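Local coordinates for centrosomal protein of 192 kDa (Homo sapiens, PDB 6FVI) that is required for mitotic centrosome maturation and bipolar spindle assembly, appears to regulate centriole duplication, and is a centrosomal scaffold activating AURKA and PLK1, at residues 69-72 / 73-77. Sequence-based numbering, arbitrary orientation.
Sequences DESG and DVFRA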
loop_
_atom_site.group_PDB
_atom_site.type_symbol
_atom_site.label_atom_id
_atom_site.label_comp_id
_atom_site.label_asym_id
_atom_site.label_seq_id
_atom_site.Cartn_x
_atom_site.Cartn_y
_atom_site.Cartn_z
ATOM N N ASP A 69 7.175 22.241 11.583
ATOM C CA ASP A 69 7.711 23.499 12.091
ATOM C C ASP A 69 7.959 24.396 10.885
ATOM O O ASP A 69 7.530 24.045 9.777
ATOM C CB ASP A 69 8.941 23.243 12.971
ATOM C CG ASP A 69 10.125 22.677 12.232
ATOM O OD1 ASP A 69 10.138 22.688 10.985
ATOM O OD2 ASP A 69 11.054 22.208 12.943
ATOM N N GLU A 70 8.640 25.516 11.062
ATOM C CA GLU A 70 8.872 26.460 9.964
ATOM C C GLU A 70 10.218 26.249 9.247
ATOM O O GLU A 70 10.630 27.100 8.466
ATOM C CB GLU A 70 8.702 27.901 10.425
ATOM C CG GLU A 70 7.307 28.203 10.981
ATOM C CD GLU A 70 6.142 28.160 9.973
ATOM O OE1 GLU A 70 6.338 27.860 8.775
ATOM O OE2 GLU A 70 4.996 28.441 10.391
ATOM N N SER A 71 10.862 25.108 9.448
ATOM C CA SER A 71 12.184 24.878 8.851
ATOM C C SER A 71 12.177 24.642 7.344
ATOM O O SER A 71 13.186 24.820 6.682
ATOM C CB SER A 71 12.836 23.670 9.506
ATOM O OG SER A 71 12.135 22.490 9.197
ATOM N N GLY A 72 11.051 24.200 6.802
ATOM C CA GLY A 72 11.018 23.774 5.406
ATOM C C GLY A 72 11.595 22.394 5.171
ATOM O O GLY A 72 11.852 22.032 4.019
ATOM N N ASP A 73 11.802 21.631 6.250
ATOM C CA ASP A 73 12.330 20.293 6.144
ATOM C C ASP A 73 11.215 19.279 6.336
ATOM O O ASP A 73 10.301 19.450 7.139
ATOM C CB ASP A 73 13.407 20.068 7.194
ATOM C CG ASP A 73 14.679 20.815 6.924
ATOM O OD1 ASP A 73 14.986 21.046 5.745
ATOM O OD2 ASP A 73 15.391 21.167 7.911
ATOM N N VAL A 74 11.357 18.163 5.640
ATOM C CA VAL A 74 10.561 16.964 5.846
ATOM C C VAL A 74 11.287 16.080 6.847
ATOM O O VAL A 74 12.483 15.801 6.710
ATOM C CB VAL A 74 10.339 16.252 4.514
ATOM C CG1 VAL A 74 9.599 14.946 4.711
ATOM C CG2 VAL A 74 9.541 17.120 3.574
ATOM N N PHE A 75 10.554 15.642 7.876
ATOM C CA PHE A 75 11.098 14.799 8.933
ATOM C C PHE A 75 10.566 13.378 8.801
ATOM O O PHE A 75 9.630 13.119 8.052
ATOM C CB PHE A 75 10.723 15.359 10.294
ATOM C CG PHE A 75 11.245 16.744 10.518
ATOM C CD1 PHE A 75 12.595 17.046 10.477
ATOM C CD2 PHE A 75 10.383 17.759 10.694
ATOM C CE1 PHE A 75 13.042 18.337 10.654
ATOM C CE2 PHE A 75 10.816 19.049 10.897
ATOM C CZ PHE A 75 12.148 19.320 10.863
ATOM N N ARG A 76 11.186 12.463 9.533
ATOM C CA ARG A 76 10.622 11.132 9.734
ATOM C C ARG A 76 9.971 11.055 11.100
ATOM O O ARG A 76 10.571 11.455 12.113
ATOM C CB ARG A 76 11.689 10.056 9.642
ATOM C CG ARG A 76 12.273 9.829 8.282
ATOM C CD ARG A 76 11.366 9.071 7.338
ATOM N NE ARG A 76 12.090 8.743 6.109
ATOM C CZ ARG A 76 11.528 8.326 4.992
ATOM N NH1 ARG A 76 10.241 8.131 4.937
ATOM N NH2 ARG A 76 12.270 8.097 3.922
ATOM N N ALA A 77 8.749 10.539 11.163
ATOM C CA ALA A 77 8.125 10.315 12.462
ATOM C C ALA A 77 8.858 9.194 13.189
ATOM O O ALA A 77 9.371 8.259 12.568
ATOM C CB ALA A 77 6.668 9.962 12.304
HETATM O O HOH W 1 8.824 21.092 8.970
#
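The hydroxyl of S71 is where the turn closes on itself: S71 OG accepts a hydrogen bond from D73 N, 3.1 Å away at an N-H...O angle of 151°. It donates its own proton in a hydrogen bond to D69 OD1, 2.7 Å from S71 OG, using the syn lone pair of that oxygen. D69 OD1 also receives S71 N at 3.0 Å, from well above the carboxylate plane, which makes D69 to S71 an Asx turn. What lets one hydroxyl serve both neighbours is its torsion, with OG tucked between backbone N and carbonyl carbon (chi1 67°). G72 then carries the chain round with a positive phi, where a beta carbon would jam against the preceding carbonyl.

The far rim of the F75 ring lies against this knot. D69 OD1 sits at the ring edge, 3.7 Å from F75 CE2, the carboxylate standing nearly perpendicular to the ring (84°), while S71 OG approaches F75 CZ obliquely at 3.6 Å. D73 O lies over one ring face, displaced toward the rim. Inside the turn, a water lies 2.9 Å from both D69 OD1 and D73 O and bridges them. An alanine in place of F75 would probably leave D69 OD1 and S71 OG without the ring that CE2 and CZ bring up to them, opening a gap beside the turn.

Packing is looser outward: E70 points away from the contact, and D73 OD2 comes no nearer to S71 OG than 3.7 Å. V74 also turns away, onto Y64 and K66 of strand 53-66; F75 pairs with V65 through backbone hydrogen bonds, so the loop leads directly into an edge strand of this seventh PapD-like (ASH) domain, one piece of the longer Cep192. With both S71 donors converging on OD1, D69 is likely to stay ionised, its negative charge probably stabilised by that N-H and O-H.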